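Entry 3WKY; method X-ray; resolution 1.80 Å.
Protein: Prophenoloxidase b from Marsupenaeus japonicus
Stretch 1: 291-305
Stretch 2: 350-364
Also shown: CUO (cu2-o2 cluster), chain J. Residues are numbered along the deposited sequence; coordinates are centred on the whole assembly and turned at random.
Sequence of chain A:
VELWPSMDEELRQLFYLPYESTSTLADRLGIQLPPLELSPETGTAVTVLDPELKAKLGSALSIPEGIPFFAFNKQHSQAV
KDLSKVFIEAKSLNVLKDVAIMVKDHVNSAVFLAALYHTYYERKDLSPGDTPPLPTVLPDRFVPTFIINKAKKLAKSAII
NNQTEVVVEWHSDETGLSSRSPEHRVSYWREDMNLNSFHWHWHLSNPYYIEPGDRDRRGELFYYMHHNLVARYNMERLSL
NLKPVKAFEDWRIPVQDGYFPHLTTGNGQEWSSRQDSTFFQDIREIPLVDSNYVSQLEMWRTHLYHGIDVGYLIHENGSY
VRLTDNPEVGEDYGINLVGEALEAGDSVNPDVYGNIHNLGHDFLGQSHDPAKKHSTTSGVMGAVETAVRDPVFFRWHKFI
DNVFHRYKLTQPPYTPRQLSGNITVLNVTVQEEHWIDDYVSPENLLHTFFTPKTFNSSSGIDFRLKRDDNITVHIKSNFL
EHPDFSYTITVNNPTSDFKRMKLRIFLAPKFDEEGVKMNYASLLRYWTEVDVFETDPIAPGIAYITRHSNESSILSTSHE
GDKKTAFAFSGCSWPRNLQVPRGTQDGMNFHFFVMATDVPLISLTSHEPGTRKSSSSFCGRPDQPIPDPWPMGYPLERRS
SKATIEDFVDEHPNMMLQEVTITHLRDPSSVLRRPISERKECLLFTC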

# COMPACT_ATOMS: atom_id res chain seq x y z
N SER A 291 -10.76 11.84 -25.10
CA SER A 291 -10.09 10.94 -24.16
C SER A 291 -10.80 9.60 -23.95
O SER A 291 -11.98 9.44 -24.30
N ASN A 292 -10.07 8.64 -23.40
CA ASN A 292 -10.65 7.36 -22.99
C ASN A 292 -10.09 6.95 -21.63
O ASN A 292 -9.02 7.43 -21.24
N TYR A 293 -10.81 6.10 -20.90
CA TYR A 293 -10.49 5.87 -19.48
C TYR A 293 -10.43 4.40 -19.14
O TYR A 293 -11.13 3.59 -19.75
N VAL A 294 -9.59 4.03 -18.17
CA VAL A 294 -9.42 2.62 -17.82
C VAL A 294 -10.75 2.00 -17.37
O VAL A 294 -11.12 0.90 -17.81
N SER A 295 -11.51 2.73 -16.55
CA SER A 295 -12.75 2.13 -16.04
C SER A 295 -13.83 2.07 -17.12
O SER A 295 -14.76 1.28 -17.02
N GLN A 296 -13.69 2.90 -18.14
CA GLN A 296 -14.54 2.83 -19.33
C GLN A 296 -14.29 1.50 -20.06
O GLN A 296 -15.24 0.74 -20.34
N LEU A 297 -13.02 1.21 -20.35
CA LEU A 297 -12.67 -0.08 -20.96
C LEU A 297 -13.10 -1.25 -20.08
O LEU A 297 -13.53 -2.30 -20.57
N GLU A 298 -12.98 -1.08 -18.76
CA GLU A 298 -13.42 -2.12 -17.83
C GLU A 298 -14.91 -2.37 -17.90
O GLU A 298 -15.36 -3.52 -17.82
N MET A 299 -15.68 -1.32 -18.07
CA MET A 299 -17.13 -1.51 -18.18
C MET A 299 -17.53 -2.14 -19.53
O MET A 299 -18.42 -2.99 -19.58
N TRP A 300 -16.85 -1.75 -20.61
CA TRP A 300 -17.05 -2.45 -21.88
C TRP A 300 -16.77 -3.94 -21.70
O TRP A 300 -17.51 -4.79 -22.20
N ARG A 301 -15.69 -4.26 -21.00
CA ARG A 301 -15.32 -5.64 -20.74
C ARG A 301 -16.40 -6.36 -19.92
O ARG A 301 -16.78 -7.50 -20.23
N THR A 302 -16.86 -5.70 -18.87
CA THR A 302 -17.95 -6.24 -18.04
C THR A 302 -19.19 -6.54 -18.89
O THR A 302 -19.79 -7.62 -18.78
N HIS A 303 -19.56 -5.59 -19.76
CA HIS A 303 -20.73 -5.79 -20.62
C HIS A 303 -20.53 -6.97 -21.56
O HIS A 303 -21.44 -7.77 -21.79
N LEU A 304 -19.33 -7.07 -22.12
CA LEU A 304 -19.06 -8.14 -23.08
C LEU A 304 -19.02 -9.51 -22.40
O LEU A 304 -19.54 -10.50 -22.95
N TYR A 305 -18.42 -9.57 -21.21
CA TYR A 305 -18.40 -10.80 -20.43
C TYR A 305 -19.82 -11.24 -20.11
O TYR A 305 -20.13 -12.45 -20.16
N PRO A 350 -21.57 -0.44 -30.49
CA PRO A 350 -20.38 0.32 -30.06
C PRO A 350 -20.57 1.01 -28.71
O PRO A 350 -19.62 1.03 -27.91
N ASP A 351 -21.76 1.56 -28.45
CA ASP A 351 -21.95 2.34 -27.22
C ASP A 351 -21.92 1.46 -25.97
O ASP A 351 -21.59 1.93 -24.88
N VAL A 352 -22.25 0.19 -26.15
CA VAL A 352 -22.30 -0.75 -25.03
C VAL A 352 -21.03 -1.59 -24.88
O VAL A 352 -20.52 -1.75 -23.76
N TYR A 353 -20.50 -2.11 -26.00
CA TYR A 353 -19.33 -3.00 -25.96
C TYR A 353 -18.01 -2.30 -26.28
O TYR A 353 -16.93 -2.85 -26.03
N GLY A 354 -18.09 -1.10 -26.86
CA GLY A 354 -16.93 -0.24 -27.01
C GLY A 354 -15.92 -0.63 -28.07
O GLY A 354 -16.27 -1.09 -29.17
N ASN A 355 -14.64 -0.44 -27.74
CA ASN A 355 -13.55 -0.59 -28.69
C ASN A 355 -12.33 -1.05 -27.90
O ASN A 355 -11.27 -0.41 -27.94
N ILE A 356 -12.48 -2.16 -27.18
CA ILE A 356 -11.50 -2.57 -26.17
C ILE A 356 -10.12 -2.84 -26.73
O ILE A 356 -9.13 -2.29 -26.26
N HIS A 357 -10.04 -3.72 -27.71
CA HIS A 357 -8.72 -4.15 -28.16
C HIS A 357 -7.92 -3.02 -28.82
O HIS A 357 -6.72 -2.86 -28.53
N ASN A 358 -8.55 -2.24 -29.70
CA ASN A 358 -7.84 -1.16 -30.37
C ASN A 358 -7.36 -0.11 -29.38
O ASN A 358 -6.20 0.35 -29.44
N LEU A 359 -8.24 0.31 -28.48
CA LEU A 359 -7.87 1.36 -27.54
C LEU A 359 -6.79 0.87 -26.59
O LEU A 359 -5.91 1.63 -26.19
N GLY A 360 -6.83 -0.42 -26.26
CA GLY A 360 -5.82 -1.01 -25.40
C GLY A 360 -4.43 -0.84 -25.99
O GLY A 360 -3.48 -0.58 -25.26
N HIS A 361 -4.30 -1.00 -27.30
CA HIS A 361 -3.02 -0.72 -27.95
C HIS A 361 -2.56 0.71 -27.71
O HIS A 361 -1.38 0.97 -27.44
N ASP A 362 -3.50 1.63 -27.83
CA ASP A 362 -3.18 3.04 -27.64
C ASP A 362 -2.90 3.41 -26.17
O ASP A 362 -2.04 4.24 -25.90
N PHE A 363 -3.64 2.81 -25.24
CA PHE A 363 -3.31 3.00 -23.82
C PHE A 363 -1.88 2.53 -23.53
O PHE A 363 -1.13 3.21 -22.85
N LEU A 364 -1.52 1.35 -24.02
CA LEU A 364 -0.18 0.82 -23.76
C LEU A 364 0.86 1.67 -24.49
O LEU A 364 1.92 1.99 -23.95

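What does Trp 300 find where the two backbones come closest? Its CA-to-CB bond points toward the second stretch, and chi1 in m (-68°) lays the indole against the turn between the two helices there. Gly 354 CA sits over the five-membered ring, 3.4 Å from its centroid, a CH-pi contact. An ideal CB on Gly 354 would lie 1.9 Å from Trp 300 CD2, so the bare glycine, which also has positive phi, lets backbone and ring meet. At the ring edge, Trp 300 CH2 touches Leu 359 CD1 at 3.6 Å. Trp 300 NE1 donates to water 1 at 2.9 Å, and that water donates to Asp 351 O at 2.7 Å, bridging the stretches.

How does Ile 356 fill the space beside the indole? With chi1 m and chi2 t, its end comes nearer the first helix than its sideways CA-to-CB bond suggests. Ile 356 CG1 lies 3.7 Å from Trp 300 CB, while Ile 356 CD1 reaches Arg 301 N at 3.6 Å.

What holds Phe 363 at the other end? Its chi1 is m, and its ring offers one face to Leu 297 CD2, 4.2 Å from the centroid. Leu 297 (m, p) is a knob among Ile 356, Leu 359, Gly 360 and Phe 363. The ring edge meets the start of the first helix, with Phe 363 CE2 3.9 Å from Val 294 CG2.

Where are the polar links, and where is the copper? His 303 (m) points toward the second stretch and donates from ND1 to Val 352 O at 2.9 Å, nearly straight at 165°. Water 2 joins His 303 O (3.1 Å) to Tyr 353 OH (2.7 Å). His 357 and His 361 make no contact with the first stretch; instead, NE2 of each binds CUO CU2 at 2.1 Å.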

# COMPACT_ATOMS: atom_id res chain seq x y z
CB SER A 291 -9.95 11.65 -22.81
OG SER A 291 -9.23 12.84 -23.02
CB ASN A 292 -10.40 6.26 -24.03
CG ASN A 292 -11.26 6.44 -25.27
OD1 ASN A 292 -10.79 6.92 -26.30
ND2 ASN A 292 -12.54 6.07 -25.17
CB TYR A 293 -11.53 6.58 -18.62
CG TYR A 293 -11.58 8.06 -18.95
CD1 TYR A 293 -12.34 8.54 -20.02
CD2 TYR A 293 -10.83 8.97 -18.22
CE1 TYR A 293 -12.35 9.92 -20.33
CE2 TYR A 293 -10.83 10.33 -18.52
CZ TYR A 293 -11.60 10.80 -19.57
OH TYR A 293 -11.57 12.16 -19.85
CB VAL A 294 -8.33 2.42 -16.72
CG1 VAL A 294 -8.26 0.94 -16.29
CG2 VAL A 294 -6.96 2.90 -17.20
CB SER A 295 -13.27 2.88 -14.82
OG SER A 295 -13.75 4.15 -15.21
CB GLN A 296 -14.22 4.02 -20.23
CG GLN A 296 -15.05 4.12 -21.51
CD GLN A 296 -14.55 5.25 -22.39
OE1 GLN A 296 -13.34 5.51 -22.45
NE2 GLN A 296 -15.47 5.95 -23.06
CB LEU A 297 -11.16 -0.18 -21.24
CG LEU A 297 -10.66 0.39 -22.58
CD1 LEU A 297 -10.91 1.91 -22.65
CD2 LEU A 297 -9.17 0.09 -22.79
CB GLU A 298 -13.00 -1.78 -16.40
CG GLU A 298 -11.50 -1.91 -16.21
CD GLU A 298 -11.03 -1.42 -14.87
OE1 GLU A 298 -11.74 -0.61 -14.24
OE2 GLU A 298 -9.92 -1.84 -14.46
CB MET A 299 -17.91 -0.22 -17.93
CG MET A 299 -19.42 -0.48 -17.81
SD MET A 299 -19.85 -1.62 -16.46
CE MET A 299 -19.52 -0.52 -15.06
CB TRP A 300 -16.10 -1.92 -22.96
CG TRP A 300 -16.39 -0.50 -23.40
CD1 TRP A 300 -17.57 0.14 -23.36
CD2 TRP A 300 -15.45 0.40 -24.01
NE1 TRP A 300 -17.44 1.41 -23.88
CE2 TRP A 300 -16.14 1.59 -24.29
CE3 TRP A 300 -14.09 0.32 -24.34
CZ2 TRP A 300 -15.53 2.69 -24.89
CZ3 TRP A 300 -13.48 1.41 -24.94
CH2 TRP A 300 -14.20 2.58 -25.20
CB ARG A 301 -13.98 -5.71 -20.01
CG ARG A 301 -13.52 -7.15 -19.73
CD ARG A 301 -12.09 -7.17 -19.18
NE ARG A 301 -11.98 -6.49 -17.89
CZ ARG A 301 -10.83 -6.31 -17.24
NH1 ARG A 301 -9.69 -6.75 -17.76
NH2 ARG A 301 -10.82 -5.72 -16.06
CB THR A 302 -18.30 -5.24 -16.92
OG1 THR A 302 -17.17 -5.13 -16.03
CG2 THR A 302 -19.52 -5.71 -16.13
CB HIS A 303 -21.03 -4.53 -21.44
CG HIS A 303 -21.60 -3.38 -20.65
ND1 HIS A 303 -21.63 -2.11 -21.13
CD2 HIS A 303 -22.20 -3.35 -19.43
CE1 HIS A 303 -22.20 -1.30 -20.23
NE2 HIS A 303 -22.55 -2.04 -19.20
CB LEU A 304 -17.76 -7.85 -23.83
CG LEU A 304 -17.35 -8.87 -24.90
CD1 LEU A 304 -18.45 -9.01 -25.98
CD2 LEU A 304 -16.02 -8.48 -25.53
CB TYR A 305 -17.63 -10.63 -19.11
CG TYR A 305 -16.11 -10.67 -19.22
CD1 TYR A 305 -15.48 -10.88 -20.44
CD2 TYR A 305 -15.32 -10.50 -18.10
CE1 TYR A 305 -14.08 -10.91 -20.53
CE2 TYR A 305 -13.93 -10.53 -18.18
CZ TYR A 305 -13.32 -10.74 -19.39
OH TYR A 305 -11.94 -10.76 -19.43
CB PRO A 350 -20.23 1.37 -31.16
CG PRO A 350 -20.75 0.67 -32.39
CD PRO A 350 -21.90 -0.18 -31.90
CB ASP A 351 -23.28 3.11 -27.24
CG ASP A 351 -23.26 4.31 -28.17
OD1 ASP A 351 -22.20 4.60 -28.77
OD2 ASP A 351 -24.31 4.97 -28.28
CB VAL A 352 -23.58 -1.63 -25.12
CG1 VAL A 352 -23.48 -2.86 -24.21
CG2 VAL A 352 -24.80 -0.78 -24.77
CB TYR A 353 -19.53 -4.25 -26.87
CG TYR A 353 -20.77 -5.00 -26.51
CD1 TYR A 353 -20.87 -5.67 -25.30
CD2 TYR A 353 -21.88 -5.01 -27.36
CE1 TYR A 353 -22.04 -6.35 -24.94
CE2 TYR A 353 -23.03 -5.69 -27.02
CZ TYR A 353 -23.11 -6.35 -25.81
OH TYR A 353 -24.26 -7.02 -25.46
CB ASN A 355 -13.29 0.77 -29.37
CG ASN A 355 -12.30 0.68 -30.54
OD1 ASN A 355 -12.12 -0.38 -31.12
ND2 ASN A 355 -11.65 1.81 -30.87
CB ILE A 356 -11.97 -3.82 -25.40
CG1 ILE A 356 -13.20 -3.49 -24.54
CG2 ILE A 356 -10.83 -4.37 -24.52
CD1 ILE A 356 -13.99 -4.77 -24.13
CB HIS A 357 -8.81 -5.37 -29.09
CG HIS A 357 -7.68 -5.44 -30.05
ND1 HIS A 357 -7.73 -4.84 -31.29
CD2 HIS A 357 -6.45 -6.01 -29.95
CE1 HIS A 357 -6.58 -5.03 -31.91
NE2 HIS A 357 -5.80 -5.75 -31.13
CB ASN A 358 -8.70 -0.48 -31.45
CG ASN A 358 -8.92 -1.38 -32.67
OD1 ASN A 358 -8.12 -2.27 -32.94
ND2 ASN A 358 -10.00 -1.14 -33.41
CB LEU A 359 -9.08 1.91 -26.79
CG LEU A 359 -9.78 3.02 -27.58
CD1 LEU A 359 -11.18 3.28 -27.03
CD2 LEU A 359 -8.95 4.30 -27.55
CB HIS A 361 -3.13 -0.90 -29.46
CG HIS A 361 -2.87 -2.30 -29.90
ND1 HIS A 361 -1.61 -2.73 -30.26
CD2 HIS A 361 -3.69 -3.36 -30.03
CE1 HIS A 361 -1.67 -4.00 -30.60
NE2 HIS A 361 -2.92 -4.40 -30.46
CB ASP A 362 -4.29 3.92 -28.23
CG ASP A 362 -4.27 3.92 -29.76
OD1 ASP A 362 -3.21 3.60 -30.34
OD2 ASP A 362 -5.31 4.24 -30.37
CB PHE A 363 -4.25 2.21 -22.92
CG PHE A 363 -5.56 2.90 -22.60
CD1 PHE A 363 -6.45 3.26 -23.61
CD2 PHE A 363 -5.92 3.13 -21.28
CE1 PHE A 363 -7.66 3.87 -23.30
CE2 PHE A 363 -7.14 3.73 -20.96
CZ PHE A 363 -8.00 4.10 -21.98
CB LEU A 364 -0.10 -0.67 -24.16
CG LEU A 364 -0.90 -1.59 -23.23
CD1 LEU A 364 -1.11 -2.99 -23.87
CD2 LEU A 364 -0.24 -1.75 -21.86
CU1 CUO J . -2.99 -7.59 -34.55
CU2 CUO J . -3.70 -6.13 -31.33
O1 CUO J . -3.97 -6.40 -33.28
O2 CUO J . -2.37 -6.02 -33.06
O HOH W 1 -19.38 3.51 -24.52
O HOH W 2 -24.39 -7.55 -22.78